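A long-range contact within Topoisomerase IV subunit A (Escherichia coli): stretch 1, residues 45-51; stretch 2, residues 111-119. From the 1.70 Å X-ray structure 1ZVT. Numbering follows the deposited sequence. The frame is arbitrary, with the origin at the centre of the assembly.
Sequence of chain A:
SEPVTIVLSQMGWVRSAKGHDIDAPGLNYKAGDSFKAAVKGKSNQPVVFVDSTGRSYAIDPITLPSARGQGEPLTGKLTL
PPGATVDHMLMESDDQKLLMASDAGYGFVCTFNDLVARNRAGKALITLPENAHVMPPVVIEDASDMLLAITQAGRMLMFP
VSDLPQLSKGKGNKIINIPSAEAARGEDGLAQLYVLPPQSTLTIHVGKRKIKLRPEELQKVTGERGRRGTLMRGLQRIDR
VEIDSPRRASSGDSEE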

# COMPACT_ATOMS: atom_id res chain seq x y z
N GLN A 45 13.73 7.39 -13.85
CA GLN A 45 13.52 6.41 -12.79
C GLN A 45 12.21 5.70 -13.14
O GLN A 45 11.34 6.30 -13.75
CB GLN A 45 13.50 7.07 -11.39
CG GLN A 45 12.16 7.34 -10.75
CD GLN A 45 12.23 8.26 -9.51
OE1 GLN A 45 12.35 9.45 -9.64
NE2 GLN A 45 12.15 7.68 -8.32
N PRO A 46 12.08 4.41 -12.80
CA PRO A 46 10.83 3.73 -13.17
C PRO A 46 9.64 4.13 -12.27
O PRO A 46 9.85 4.53 -11.12
CB PRO A 46 11.17 2.26 -12.96
CG PRO A 46 12.15 2.28 -11.85
CD PRO A 46 13.00 3.50 -12.11
N VAL A 47 8.43 4.03 -12.82
CA VAL A 47 7.22 4.03 -12.01
C VAL A 47 6.71 2.60 -11.88
O VAL A 47 6.78 1.84 -12.83
CB VAL A 47 6.12 5.00 -12.55
CG1 VAL A 47 5.77 4.76 -14.03
CG2 VAL A 47 4.86 4.96 -11.62
N VAL A 48 6.29 2.24 -10.68
CA VAL A 48 5.90 0.85 -10.38
C VAL A 48 4.41 0.81 -10.05
O VAL A 48 3.88 1.74 -9.43
CB VAL A 48 6.74 0.32 -9.21
CG1 VAL A 48 6.07 -0.84 -8.52
CG2 VAL A 48 8.14 -0.08 -9.70
N PHE A 49 3.75 -0.27 -10.48
CA PHE A 49 2.35 -0.54 -10.22
C PHE A 49 2.26 -1.89 -9.53
O PHE A 49 2.99 -2.84 -9.86
CB PHE A 49 1.55 -0.57 -11.54
CG PHE A 49 1.61 0.74 -12.27
CD1 PHE A 49 2.60 0.97 -13.23
CD2 PHE A 49 0.73 1.77 -11.94
CE1 PHE A 49 2.69 2.22 -13.88
CE2 PHE A 49 0.82 3.02 -12.58
CZ PHE A 49 1.81 3.23 -13.55
N VAL A 50 1.35 -1.98 -8.56
CA VAL A 50 1.06 -3.28 -7.94
C VAL A 50 -0.41 -3.64 -8.23
O VAL A 50 -1.32 -2.82 -8.00
CB VAL A 50 1.32 -3.24 -6.43
CG1 VAL A 50 1.02 -4.60 -5.84
CG2 VAL A 50 2.80 -2.85 -6.15
N ASP A 51 -0.64 -4.85 -8.74
CA ASP A 51 -2.03 -5.28 -9.04
C ASP A 51 -2.69 -6.01 -7.88
O ASP A 51 -2.05 -6.30 -6.85
CB ASP A 51 -2.15 -6.04 -10.39
CG ASP A 51 -1.68 -7.50 -10.33
OD1 ASP A 51 -1.58 -8.09 -9.25
OD2 ASP A 51 -1.44 -8.07 -11.41
N THR A 111 12.85 -3.47 -0.68
CA THR A 111 13.18 -2.16 -1.25
C THR A 111 12.38 -1.96 -2.54
O THR A 111 11.86 -2.91 -3.13
CB THR A 111 14.68 -2.02 -1.60
OG1 THR A 111 15.03 -2.99 -2.58
CG2 THR A 111 15.56 -2.18 -0.33
N PHE A 112 12.31 -0.71 -2.99
CA PHE A 112 11.62 -0.36 -4.25
C PHE A 112 12.19 -1.17 -5.42
O PHE A 112 11.44 -1.62 -6.31
CB PHE A 112 11.77 1.14 -4.50
CG PHE A 112 11.05 1.64 -5.74
CD1 PHE A 112 9.68 1.84 -5.74
CD2 PHE A 112 11.76 1.93 -6.91
CE1 PHE A 112 9.00 2.32 -6.89
CE2 PHE A 112 11.09 2.39 -8.08
CZ PHE A 112 9.71 2.59 -8.06
N ASN A 113 13.50 -1.36 -5.43
CA ASN A 113 14.14 -2.14 -6.47
C ASN A 113 13.53 -3.54 -6.64
O ASN A 113 13.42 -4.03 -7.76
CB ASN A 113 15.65 -2.26 -6.25
CG ASN A 113 16.35 -2.82 -7.45
OD1 ASN A 113 16.99 -3.87 -7.37
ND2 ASN A 113 16.18 -2.17 -8.58
N ASP A 114 13.09 -4.14 -5.53
CA ASP A 114 12.48 -5.47 -5.56
C ASP A 114 11.17 -5.49 -6.30
O ASP A 114 10.74 -6.54 -6.74
CB ASP A 114 12.24 -5.98 -4.14
CG ASP A 114 13.54 -6.27 -3.42
OD1 ASP A 114 14.46 -6.83 -4.06
OD2 ASP A 114 13.63 -5.95 -2.22
N LEU A 115 10.53 -4.33 -6.43
CA LEU A 115 9.27 -4.23 -7.19
C LEU A 115 9.50 -4.01 -8.68
O LEU A 115 8.57 -4.17 -9.47
CB LEU A 115 8.42 -3.08 -6.64
CG LEU A 115 7.57 -3.38 -5.40
CD1 LEU A 115 8.45 -3.64 -4.23
CD2 LEU A 115 6.70 -2.18 -5.12
N VAL A 116 10.72 -3.65 -9.07
CA VAL A 116 10.94 -3.22 -10.46
C VAL A 116 11.04 -4.42 -11.38
O VAL A 116 12.03 -5.17 -11.34
CB VAL A 116 12.17 -2.31 -10.56
CG1 VAL A 116 12.53 -1.98 -12.03
CG2 VAL A 116 11.94 -1.04 -9.75
N ALA A 117 10.00 -4.64 -12.17
CA ALA A 117 9.96 -5.75 -13.12
C ALA A 117 9.53 -5.18 -14.46
O ALA A 117 8.38 -4.78 -14.63
CB ALA A 117 8.99 -6.79 -12.67
N ARG A 118 10.48 -5.10 -15.40
CA ARG A 118 10.26 -4.37 -16.64
C ARG A 118 9.58 -5.21 -17.73
O ARG A 118 9.20 -4.68 -18.77
CB ARG A 118 11.57 -3.73 -17.12
CG ARG A 118 12.15 -2.77 -16.07
CD ARG A 118 13.54 -2.27 -16.40
NE ARG A 118 14.07 -1.34 -15.38
CZ ARG A 118 13.78 -0.05 -15.31
NH1 ARG A 118 12.94 0.50 -16.18
NH2 ARG A 118 14.30 0.71 -14.36
N ASN A 119 9.45 -6.52 -17.50
CA ASN A 119 8.76 -7.41 -18.41
C ASN A 119 7.26 -7.20 -18.30
O ASN A 119 6.77 -6.76 -17.26
CB ASN A 119 9.10 -8.87 -18.11
CG ASN A 119 8.73 -9.28 -16.70
OD1 ASN A 119 9.25 -8.73 -15.72
ND2 ASN A 119 7.81 -10.22 -16.58

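Read as a design, this contact packs the side chains of a strand and of the proline before it against a compact turn, and no hydrogen bond crosses between the two stretches. Shape and apolar surface do the work, burying 327 Å² when both sides are summed. Residues 47-51 form the strand, and the direction of the side chains sets the first rule: Pro46, just before the strand, and Val48 within it point their CA-to-CB bonds toward stretch 2, whereas Val47 and Phe49 point away and lose no surface to it.

Stretch 2 opens with Thr111, which lies out of reach of the strand but helps to hold the turn in shape. Its backbone N donates to Asp114 OD2 at 3.0 Å with a nearly straight angle of 174°, and its OG1 gives the same oxygen a weak bond of 3.3 Å. The backbone adds a return link, Asp114 N to Thr111 O at 3.0 Å. The side chain of Asp114 thus serves the turn itself and takes no part in the contact with the strand.

Phe112 is the first residue to reach across. Its CA-to-CB bond points toward the strand, and with chi1 at t the ring extends to lie beside both Pro46 and Val48. The closest approach is from Val48, whose CG2 sits 3.5 Å from Phe112 CZ, at an oblique position relative to the ring. Pro46 meets the same ring in two ways: its carbonyl O lies 3.6 Å from Phe112 CZ, at the ring edge and near the ring plane, while its CG is 3.9 Å from Phe112 CE2. An edge approach suits a carbonyl oxygen, since the rim of an aromatic ring carries slightly positive C-H groups.

Asn113 and Asp114 make no contact with the strand. Asn113 directs its CA-to-CB bond away, yet its backbone O accepts from Val116 N at 3.0 Å, one of the bonds that keep the turn tight.

Leu115 brings the chain back to the contact, three residues after Phe112, and the bond from Leu115 N to Phe112 O at 2.9 Å ties these two packing residues together. Leu115 CD2 lies 3.7 Å from Val48 CG1 and 4.1 Å from Val50 CG2, so one methyl touches two strand residues that are two positions apart. The closest approach of Val48 to Leu115 is through CG1, while its CG2 is the atom nearest Phe112 and Val116.

Val116 is the residue whose CA comes nearest the strand, 6.5 Å from the CA of Val48. Its CA-to-CB bond runs sideways, but CG2 still packs 3.9 Å from both Val48 CG2 and Pro46 CG.

Ala117 makes no contact, and Arg118 closes the patch. Its CA-to-CB bond is sideways too, but the long side chain carries the guanidinium back until NH2 is 3.7 Å from Pro46 CG, an oblique approach without a hydrogen bond. Asn119 is already out of reach. The lesson is economical: a turn braced by its own hydrogen bonds presents a few apolar side chains, and Pro46 and Val48 receive most of them.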